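Local coordinates for glycosyl hydrolase family 2, TIM barrel domain protein (Faecalibacterium prausnitzii A2-165, PDB 6ED2) that probably hydrolyses beta-D-glucuronides, as a gut bacterial beta-glucuronidase of glycosyl hydrolase family 2, at residues H236-E241 with S253-T258; E208-Y213 with L277-H282; S214-L219 with D227-T232. All coordinates share one frame; numbering follows the deposited sequence.

How the contacts relate
All three contacts lie in the immunoglobulin-like beta-sandwich of a family 2 glycosyl hydrolase. Contact 2 is its core: side chains of strands 210-219 and 275-283 meet between the two sheets, and the chemistry is apolar. Contact 3 stays within one sheet, where strands 210-219 and 223-232 pair through backbone bonds, with hydroxyls and a salt bridge on a more exposed side. Contact 1 is a partly buried edge, where the chain leaves strand 247-253 of one sheet and enters strand 256-262 of the other. Contacts 2 and 3 share strand 210-219. Tyr228 of contact 3 bonds Gly254 of contact 1, and Glu208 of contact 2 bonds His236 of contact 1.

Contact 1 of 3, residues H236-E241 with S253-T258; sequences HPVTVE and SGTTGT
Val238 and Gly254 bring the flat groups of this contact together, and these are peptide groups. No ring, carboxylate or guanidinium takes part between the two segments. Gly254 N donates to Val238 O at 2.8 Å, with an N-H...O angle of 165°. The donor is tilted 25° from the plane of the Val238 carbonyl. Ser253 CA makes a CA-H...O contact of 3.6 Å with Val238 O. The Gly254 carbonyl has a methyl against it: Val238 CG1 is 3.7 Å from Gly254 O.

The other methyl of Val238 goes to Thr255, where Val238 CG2 and Thr255 CG2 are 3.5 Å apart. Their side chains cross at about a right angle. With Val238 CG1 anti to the backbone N (chi1 162°), the two methyls are split between two residues. One residue on, Thr239 and Ser253 form an antiparallel non-hydrogen-bonded pair, with Thr239 CA and Ser253 CA 4.3 Å apart and both side chains on one side of the sheet. Thr239 and Glu241 belong to a bound magnesium site, and the side chain of Thr239 comes within about 3 Å of the metal.

Gly254 lies where the chain passes from strand 247-253 to strand 256-262, from one sheet of the sandwich to the other. At its backbone angles a side chain would jam against the carbonyl of Ser253. Gly254 O accepts a hydrogen bond from Tyr228 OH, and the Thr255 backbone bonds to Val230. Gly254 is thus held through N by the sheet being left and O by the sheet being joined. Between the segments, the link is one fairly straight backbone bond and two methyl contacts; Tyr228 and Val230 add the hold on the other sheet. The side chain of Thr239, at the magnesium, lies beside this link.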
loop_
_atom_site.group_PDB
_atom_site.type_symbol
_atom_site.label_atom_id
_atom_site.label_comp_id
_atom_site.label_asym_id
_atom_site.label_seq_id
_atom_site.Cartn_x
_atom_site.Cartn_y
_atom_site.Cartn_z
ATOM N N HIS A 236 -36.630 -33.182 -41.627
ATOM C CA HIS A 236 -37.292 -32.094 -42.324
ATOM C C HIS A 236 -36.297 -31.072 -42.856
ATOM O O HIS A 236 -35.223 -30.878 -42.283
ATOM C CB HIS A 236 -38.319 -31.434 -41.401
ATOM C CG HIS A 236 -39.544 -32.268 -41.243
ATOM N ND1 HIS A 236 -39.762 -33.069 -40.144
ATOM C CD2 HIS A 236 -40.560 -32.523 -42.103
ATOM C CE1 HIS A 236 -40.887 -33.743 -40.311
ATOM N NE2 HIS A 236 -41.390 -33.429 -41.492
ATOM N N PRO A 237 -36.643 -30.415 -43.955
ATOM C CA PRO A 237 -35.676 -29.576 -44.672
ATOM C C PRO A 237 -35.202 -28.371 -43.876
ATOM O O PRO A 237 -35.886 -27.858 -42.982
ATOM C CB PRO A 237 -36.460 -29.124 -45.914
ATOM C CG PRO A 237 -37.906 -29.284 -45.526
ATOM C CD PRO A 237 -37.929 -30.511 -44.666
ATOM N N VAL A 238 -34.027 -27.880 -44.281
ATOM C CA VAL A 238 -33.308 -26.804 -43.615
ATOM C C VAL A 238 -33.114 -25.663 -44.593
ATOM O O VAL A 238 -32.791 -25.894 -45.763
ATOM C CB VAL A 238 -31.940 -27.289 -43.082
ATOM C CG1 VAL A 238 -31.019 -26.099 -42.787
ATOM C CG2 VAL A 238 -32.129 -28.142 -41.842
ATOM N N THR A 239 -33.310 -24.430 -44.123
ATOM C CA THR A 239 -32.868 -23.254 -44.858
ATOM C C THR A 239 -31.962 -22.430 -43.958
ATOM O O THR A 239 -32.064 -22.476 -42.730
ATOM C CB THR A 239 -34.034 -22.384 -45.346
ATOM O OG1 THR A 239 -34.572 -21.670 -44.234
ATOM C CG2 THR A 239 -35.134 -23.234 -45.953
ATOM N N VAL A 240 -31.052 -21.698 -44.578
ATOM C CA VAL A 240 -30.098 -20.859 -43.874
ATOM C C VAL A 240 -30.091 -19.505 -44.564
ATOM O O VAL A 240 -30.033 -19.435 -45.795
ATOM C CB VAL A 240 -28.685 -21.471 -43.873
ATOM C CG1 VAL A 240 -27.745 -20.607 -43.068
ATOM C CG2 VAL A 240 -28.711 -22.892 -43.330
ATOM N N GLU A 241 -30.164 -18.439 -43.780
ATOM C CA GLU A 241 -30.200 -17.088 -44.306
ATOM C C GLU A 241 -29.190 -16.244 -43.554
ATOM O O GLU A 241 -28.895 -16.495 -42.384
ATOM C CB GLU A 241 -31.596 -16.460 -44.164
ATOM C CG GLU A 241 -32.696 -17.197 -44.900
ATOM C CD GLU A 241 -34.073 -16.751 -44.448
ATOM O OE1 GLU A 241 -34.484 -17.131 -43.330
ATOM O OE2 GLU A 241 -34.735 -16.007 -45.197
ATOM N N SER A 253 -30.988 -23.262 -49.325
ATOM C CA SER A 253 -31.695 -24.447 -48.861
ATOM C C SER A 253 -30.730 -25.614 -48.744
ATOM O O SER A 253 -29.779 -25.725 -49.512
ATOM C CB SER A 253 -32.810 -24.827 -49.829
ATOM O OG SER A 253 -33.489 -23.665 -50.249
ATOM N N GLY A 254 -30.987 -26.478 -47.788
ATOM C CA GLY A 254 -30.215 -27.686 -47.584
ATOM C C GLY A 254 -29.375 -27.617 -46.318
ATOM O O GLY A 254 -28.956 -26.539 -45.875
ATOM N N THR A 255 -29.107 -28.795 -45.734
ATOM C CA THR A 255 -28.228 -28.920 -44.573
ATOM C C THR A 255 -26.757 -28.763 -44.907
ATOM O O THR A 255 -25.930 -28.834 -43.996
ATOM C CB THR A 255 -28.393 -30.269 -43.885
ATOM O OG1 THR A 255 -28.373 -31.310 -44.868
ATOM C CG2 THR A 255 -29.670 -30.311 -43.103
ATOM N N THR A 256 -26.408 -28.605 -46.178
ATOM C CA THR A 256 -25.083 -28.175 -46.586
ATOM C C THR A 256 -25.282 -27.188 -47.717
ATOM O O THR A 256 -26.311 -27.212 -48.398
ATOM C CB THR A 256 -24.194 -29.339 -47.064
ATOM O OG1 THR A 256 -24.828 -29.972 -48.182
ATOM C CG2 THR A 256 -23.984 -30.367 -45.962
ATOM N N GLY A 257 -24.311 -26.307 -47.903
ATOM C CA GLY A 257 -24.427 -25.339 -48.967
ATOM C C GLY A 257 -23.398 -24.242 -48.803
ATOM O O GLY A 257 -22.481 -24.330 -47.982
ATOM N N THR A 258 -23.583 -23.204 -49.604
ATOM C CA THR A 258 -22.681 -22.071 -49.651
ATOM C C THR A 258 -23.512 -20.800 -49.606
ATOM O O THR A 258 -24.484 -20.670 -50.354
ATOM C CB THR A 258 -21.815 -22.124 -50.917
ATOM O OG1 THR A 258 -21.037 -23.330 -50.894
ATOM C CG2 THR A 258 -20.874 -20.926 -50.984
#

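Contact 2 of 3, residues E208-Y213 with L277-H282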
loop_
_atom_site.group_PDB
_atom_site.type_symbol
_atom_site.label_atom_id
_atom_site.label_comp_id
_atom_site.label_asym_id
_atom_site.label_seq_id
_atom_site.Cartn_x
_atom_site.Cartn_y
_atom_site.Cartn_z
ATOM N N GLU A 208 -37.830 -31.844 -32.819
ATOM C CA GLU A 208 -36.943 -31.857 -33.966
ATOM C C GLU A 208 -36.269 -30.493 -34.069
ATOM O O GLU A 208 -36.943 -29.480 -34.274
ATOM C CB GLU A 208 -37.705 -32.171 -35.252
ATOM C CG GLU A 208 -36.769 -32.266 -36.445
ATOM C CD GLU A 208 -37.470 -32.591 -37.756
ATOM O OE1 GLU A 208 -38.671 -32.936 -37.726
ATOM O OE2 GLU A 208 -36.803 -32.521 -38.819
ATOM N N ARG A 209 -34.944 -30.462 -33.960
ATOM C CA ARG A 209 -34.289 -29.167 -33.846
ATOM C C ARG A 209 -32.860 -29.229 -34.362
ATOM O O ARG A 209 -32.259 -30.298 -34.471
ATOM C CB ARG A 209 -34.278 -28.694 -32.394
ATOM C CG ARG A 209 -33.612 -29.696 -31.448
ATOM C CD ARG A 209 -33.496 -29.080 -30.082
ATOM N NE ARG A 209 -33.029 -29.999 -29.051
ATOM C CZ ARG A 209 -33.792 -30.890 -28.434
ATOM N NH1 ARG A 209 -35.072 -31.036 -28.774
ATOM N NH2 ARG A 209 -33.266 -31.657 -27.491
ATOM N N VAL A 210 -32.337 -28.043 -34.691
ATOM C CA VAL A 210 -30.919 -27.870 -34.946
ATOM C C VAL A 210 -30.109 -28.240 -33.711
ATOM O O VAL A 210 -30.377 -27.753 -32.608
ATOM C CB VAL A 210 -30.650 -26.424 -35.359
ATOM C CG1 VAL A 210 -29.171 -26.247 -35.705
ATOM C CG2 VAL A 210 -31.565 -26.042 -36.501
ATOM N N LEU A 211 -29.095 -29.100 -33.897
ATOM C CA LEU A 211 -28.134 -29.428 -32.848
ATOM C C LEU A 211 -26.774 -28.781 -33.044
ATOM O O LEU A 211 -26.036 -28.605 -32.069
ATOM C CB LEU A 211 -27.927 -30.942 -32.758
ATOM C CG LEU A 211 -29.179 -31.819 -32.668
ATOM C CD1 LEU A 211 -28.789 -33.265 -32.855
ATOM C CD2 LEU A 211 -29.893 -31.642 -31.346
ATOM N N ASP A 212 -26.417 -28.428 -34.272
ATOM C CA ASP A 212 -25.077 -27.925 -34.530
ATOM C C ASP A 212 -25.048 -27.328 -35.929
ATOM O O ASP A 212 -25.926 -27.585 -36.755
ATOM C CB ASP A 212 -24.026 -29.039 -34.393
ATOM C CG ASP A 212 -22.602 -28.503 -34.241
ATOM O OD1 ASP A 212 -22.423 -27.295 -33.969
ATOM O OD2 ASP A 212 -21.650 -29.294 -34.410
ATOM N N TYR A 213 -24.042 -26.501 -36.171
ATOM C CA TYR A 213 -23.760 -26.011 -37.503
ATOM C C TYR A 213 -22.284 -25.671 -37.537
ATOM O O TYR A 213 -21.646 -25.496 -36.498
ATOM C CB TYR A 213 -24.626 -24.806 -37.888
ATOM C CG TYR A 213 -24.194 -23.491 -37.276
ATOM C CD1 TYR A 213 -23.361 -22.628 -37.965
ATOM C CD2 TYR A 213 -24.634 -23.107 -35.997
ATOM C CE1 TYR A 213 -22.956 -21.420 -37.409
ATOM C CE2 TYR A 213 -24.241 -21.888 -35.431
ATOM C CZ TYR A 213 -23.399 -21.050 -36.149
ATOM O OH TYR A 213 -22.986 -19.836 -35.633
ATOM N N LEU A 277 -27.251 -14.765 -38.560
ATOM C CA LEU A 277 -27.475 -16.054 -39.188
ATOM C C LEU A 277 -28.810 -16.604 -38.708
ATOM O O LEU A 277 -29.070 -16.638 -37.501
ATOM C CB LEU A 277 -26.334 -17.018 -38.842
ATOM C CG LEU A 277 -26.317 -18.409 -39.485
ATOM C CD1 LEU A 277 -26.152 -18.301 -40.996
ATOM C CD2 LEU A 277 -25.194 -19.228 -38.910
ATOM N N VAL A 278 -29.651 -17.031 -39.649
ATOM C CA VAL A 278 -30.960 -17.602 -39.341
ATOM C C VAL A 278 -31.016 -19.009 -39.917
ATOM O O VAL A 278 -31.007 -19.185 -41.142
ATOM C CB VAL A 278 -32.100 -16.744 -39.901
ATOM C CG1 VAL A 278 -33.459 -17.356 -39.553
ATOM C CG2 VAL A 278 -31.982 -15.329 -39.392
ATOM N N ILE A 279 -31.113 -20.011 -39.047
ATOM C CA ILE A 279 -31.236 -21.402 -39.461
ATOM C C ILE A 279 -32.621 -21.904 -39.088
ATOM O O ILE A 279 -32.990 -21.889 -37.909
ATOM C CB ILE A 279 -30.165 -22.298 -38.812
ATOM C CG1 ILE A 279 -28.755 -21.729 -38.981
ATOM C CG2 ILE A 279 -30.277 -23.720 -39.367
ATOM C CD1 ILE A 279 -27.746 -22.439 -38.102
ATOM N N ARG A 280 -33.358 -22.422 -40.073
ATOM C CA ARG A 280 -34.727 -22.863 -39.840
ATOM C C ARG A 280 -34.956 -24.275 -40.365
ATOM O O ARG A 280 -34.428 -24.656 -41.414
ATOM C CB ARG A 280 -35.725 -21.891 -40.498
ATOM C CG ARG A 280 -35.797 -20.545 -39.812
ATOM C CD ARG A 280 -36.911 -19.692 -40.383
ATOM N NE ARG A 280 -37.306 -18.657 -39.434
ATOM C CZ ARG A 280 -38.444 -17.972 -39.500
ATOM N NH1 ARG A 280 -39.312 -18.200 -40.482
ATOM N NH2 ARG A 280 -38.716 -17.058 -38.581
ATOM N N ILE A 281 -35.747 -25.044 -39.621
ATOM C CA ILE A 281 -36.317 -26.302 -40.084
ATOM C C ILE A 281 -37.782 -26.059 -40.422
ATOM O O ILE A 281 -38.490 -25.374 -39.671
ATOM C CB ILE A 281 -36.175 -27.406 -39.019
ATOM C CG1 ILE A 281 -34.713 -27.571 -38.595
ATOM C CG2 ILE A 281 -36.770 -28.738 -39.528
ATOM C CD1 ILE A 281 -34.532 -28.504 -37.401
ATOM N N HIS A 282 -38.247 -26.611 -41.549
ATOM C CA HIS A 282 -39.626 -26.450 -42.000
ATOM C C HIS A 282 -40.311 -27.795 -42.179
ATOM O O HIS A 282 -39.698 -28.759 -42.654
ATOM C CB HIS A 282 -39.705 -25.701 -43.323
ATOM C CG HIS A 282 -39.054 -24.358 -43.296
ATOM N ND1 HIS A 282 -39.741 -23.203 -42.992
ATOM C CD2 HIS A 282 -37.774 -23.987 -43.528
ATOM C CE1 HIS A 282 -38.912 -22.176 -43.043
ATOM N NE2 HIS A 282 -37.714 -22.624 -43.373
#
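Strand 210-213, with Val210 and Tyr213, faces strand 277-282, with Leu277 and Ile279, across 9.2 Å between axes and at 140° between strand directions. They belong to the two opposed sheets of the sandwich, and side chains fill the gap.

Ile279 CD1 meets the Tyr213 ring obliquely, an off-centre CH-pi contact of 4.2 Å to the centroid, 30° from the ring normal. Leu277 CD2 reaches the far part of the ring obliquely, 3.5 Å from Tyr213 CE1. Tyr213 CG sits between the backbone N and the carbonyl carbon (chi1 77°), which brings the ring to where it meets both Leu277 and Ile279. The ring's OH bonds to Asp293 on strand 286-295.

Next along, Val210 CG2 touches Ile279 CG2 at 3.9 Å and also meets Ile281 CD1. The same Ile281 CD1 rests against the backbone, 3.5 Å from Val210 N. Its other branch, Ile281 CG2, lies 3.8 Å from Glu208 OE2, while Glu208 OE1 bonds to His236. Leu211 and Asp212 both face Ser231, a classic beta bulge between Val210 and Tyr213.

An alanine in place of Tyr213 would probably leave Leu277 CD2 and Ile279 CD1 without the ring they pack on, and Asp293 without its phenol mate. The two sheets are joined here by apolar packing, with the polar ends of Tyr213 and Glu208 paired to Asp293 and His236.

Contact 3 of 3, residues S214-L219 with D227-T232; sequences STRYRL and DYTVST
Asp227 reaches across to Arg216 and Arg218, and its side chain can be followed outward. Asp227 CB lies at the edge of the Arg216 guanidinium, near its plane, 4.2 Å from Arg216 NH1. CG is anti to the carbonyl carbon (chi1 -61°), and beyond it the two oxygens meet the end of Arg218. Arg218 NH1 gives a bond of 3.0 Å to Asp227 OD1, and Arg218 NH2 one of 3.2 Å to Asp227 OD2. This end-on salt bridge uses the syn side of both oxygens. It is not flat: the guanidinium and carboxylate planes are 46° apart. A third bond, Arg218 NH1 to Asp227 OD2, is weak. Asp227 OD1 also takes a hydrogen bond from Thr258 on strand 256-262, its neighbour in the sheet, and Arg218 NH1 makes a salt bridge to Glu225.

These residues sit on the beta hairpin of strands 210-219 and 223-232, whose segments run antiparallel at 175°. Ser214 with Thr229 and Arg216 with Asp227 are its hydrogen-bonded pairs, and Thr215 with Tyr228 between them is non-hydrogen-bonded. Arg216 N to Asp227 O, at 2.9 Å, lies in the carbonyl plane.

On the side of the sheet that carries Asp227, Ser214 OG and Thr229 OG1 are hydrogen-bonded tip to tip at 2.8 Å. A water is hydrogen-bonded to Ser214 OG and donates to Asp227 O at 2.9 Å, so that carbonyl serves both the sheet and the water. On the other side, Tyr228 turns inward and touches Val240 of the opposite sheet; besides Gly254, its OH also bonds Ser252 OG.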
loop_
_atom_site.group_PDB
_atom_site.type_symbol
_atom_site.label_atom_id
_atom_site.label_comp_id
_atom_site.label_asym_id
_atom_site.label_seq_id
_atom_site.Cartn_x
_atom_site.Cartn_y
_atom_site.Cartn_z
ATOM N N SER A 214 -21.746 -25.601 -38.745
ATOM C CA SER A 214 -20.341 -25.284 -38.943
ATOM C C SER A 214 -20.249 -24.328 -40.114
ATOM O O SER A 214 -21.128 -24.320 -40.983
ATOM C CB SER A 214 -19.486 -26.553 -39.208
ATOM O OG SER A 214 -19.693 -27.045 -40.534
ATOM N N THR A 215 -19.181 -23.525 -40.125
ATOM C CA THR A 215 -18.890 -22.573 -41.191
ATOM C C THR A 215 -17.401 -22.630 -41.529
ATOM O O THR A 215 -16.562 -22.901 -40.660
ATOM C CB THR A 215 -19.272 -21.111 -40.811
ATOM O OG1 THR A 215 -18.641 -20.731 -39.575
ATOM C CG2 THR A 215 -20.782 -20.946 -40.689
ATOM N N ARG A 216 -17.103 -22.400 -42.817
ATOM C CA ARG A 216 -15.775 -22.181 -43.390
ATOM C C ARG A 216 -15.871 -20.950 -44.268
ATOM O O ARG A 216 -16.898 -20.720 -44.909
ATOM C CB ARG A 216 -15.270 -23.347 -44.300
ATOM C CG ARG A 216 -15.041 -24.676 -43.622
ATOM C CD ARG A 216 -15.299 -25.874 -44.568
ATOM N NE ARG A 216 -15.659 -27.082 -43.794
ATOM C CZ ARG A 216 -16.789 -27.789 -43.940
ATOM N NH1 ARG A 216 -17.690 -27.436 -44.848
ATOM N NH2 ARG A 216 -17.018 -28.854 -43.183
ATOM N N TYR A 217 -14.790 -20.188 -44.350
ATOM C CA TYR A 217 -14.840 -18.908 -45.043
ATOM C C TYR A 217 -13.819 -18.862 -46.168
ATOM O O TYR A 217 -12.743 -19.467 -46.090
ATOM C CB TYR A 217 -14.619 -17.738 -44.053
ATOM C CG TYR A 217 -15.643 -17.782 -42.935
ATOM C CD1 TYR A 217 -16.845 -17.090 -43.044
ATOM C CD2 TYR A 217 -15.442 -18.574 -41.820
ATOM C CE1 TYR A 217 -17.791 -17.149 -42.052
ATOM C CE2 TYR A 217 -16.392 -18.653 -40.822
ATOM C CZ TYR A 217 -17.559 -17.926 -40.941
ATOM O OH TYR A 217 -18.504 -18.002 -39.956
ATOM N N ARG A 218 -14.178 -18.121 -47.212
ATOM C CA ARG A 218 -13.355 -17.975 -48.398
ATOM C C ARG A 218 -13.594 -16.578 -48.955
ATOM O O ARG A 218 -14.747 -16.165 -49.135
ATOM C CB ARG A 218 -13.716 -19.064 -49.413
ATOM C CG ARG A 218 -13.038 -18.986 -50.754
ATOM C CD ARG A 218 -13.356 -20.260 -51.575
ATOM N NE ARG A 218 -14.797 -20.551 -51.611
ATOM C CZ ARG A 218 -15.392 -21.592 -51.020
ATOM N NH1 ARG A 218 -16.714 -21.754 -51.115
ATOM N NH2 ARG A 218 -14.673 -22.484 -50.346
ATOM N N LEU A 219 -12.513 -15.845 -49.200
ATOM C CA LEU A 219 -12.612 -14.527 -49.806
ATOM C C LEU A 219 -12.514 -14.643 -51.324
ATOM O O LEU A 219 -11.736 -15.444 -51.847
ATOM C CB LEU A 219 -11.515 -13.607 -49.266
ATOM C CG LEU A 219 -11.388 -13.562 -47.738
ATOM C CD1 LEU A 219 -10.402 -12.486 -47.306
ATOM C CD2 LEU A 219 -12.738 -13.361 -47.064
ATOM N N ASP A 227 -19.158 -21.702 -46.633
ATOM C CA ASP A 227 -19.647 -23.071 -46.693
ATOM C C ASP A 227 -20.139 -23.461 -45.305
ATOM O O ASP A 227 -19.431 -23.275 -44.308
ATOM C CB ASP A 227 -18.562 -24.052 -47.146
ATOM C CG ASP A 227 -18.024 -23.753 -48.555
ATOM O OD1 ASP A 227 -18.731 -23.130 -49.381
ATOM O OD2 ASP A 227 -16.872 -24.153 -48.828
ATOM N N TYR A 228 -21.338 -24.021 -45.244
ATOM C CA TYR A 228 -21.946 -24.358 -43.982
ATOM C C TYR A 228 -22.378 -25.813 -44.009
ATOM O O TYR A 228 -22.640 -26.385 -45.067
ATOM C CB TYR A 228 -23.152 -23.432 -43.686
ATOM C CG TYR A 228 -24.362 -23.707 -44.560
ATOM C CD1 TYR A 228 -25.250 -24.718 -44.243
ATOM C CD2 TYR A 228 -24.615 -22.957 -45.695
ATOM C CE1 TYR A 228 -26.342 -24.985 -45.029
ATOM C CE2 TYR A 228 -25.728 -23.221 -46.495
ATOM C CZ TYR A 228 -26.580 -24.241 -46.152
ATOM O OH TYR A 228 -27.695 -24.538 -46.919
ATOM N N THR A 229 -22.457 -26.402 -42.822
ATOM C CA THR A 229 -23.275 -27.574 -42.597
ATOM C C THR A 229 -24.232 -27.260 -41.454
ATOM O O THR A 229 -23.958 -26.388 -40.618
ATOM C CB THR A 229 -22.415 -28.830 -42.278
ATOM O OG1 THR A 229 -21.862 -28.740 -40.955
ATOM C CG2 THR A 229 -21.274 -28.986 -43.293
ATOM N N VAL A 230 -25.357 -27.970 -41.427
ATOM C CA VAL A 230 -26.293 -27.951 -40.311
ATOM C C VAL A 230 -26.610 -29.392 -39.928
ATOM O O VAL A 230 -26.925 -30.209 -40.797
ATOM C CB VAL A 230 -27.596 -27.205 -40.670
ATOM C CG1 VAL A 230 -28.591 -27.272 -39.489
ATOM C CG2 VAL A 230 -27.296 -25.788 -41.067
ATOM N N SER A 231 -26.568 -29.695 -38.637
ATOM C CA SER A 231 -26.970 -30.993 -38.121
ATOM C C SER A 231 -28.281 -30.852 -37.350
ATOM O O SER A 231 -28.346 -30.110 -36.366
ATOM C CB SER A 231 -25.878 -31.572 -37.217
ATOM O OG SER A 231 -24.672 -31.734 -37.948
ATOM N N THR A 232 -29.317 -31.567 -37.791
ATOM C CA THR A 232 -30.561 -31.695 -37.049
ATOM C C THR A 232 -30.748 -33.145 -36.637
ATOM O O THR A 232 -30.092 -34.041 -37.170
ATOM C CB THR A 232 -31.769 -31.232 -37.867
ATOM O OG1 THR A 232 -32.278 -32.321 -38.649
ATOM C CG2 THR A 232 -31.393 -30.097 -38.763
HETATM O O HOH W 1 -18.676 -25.665 -42.899
#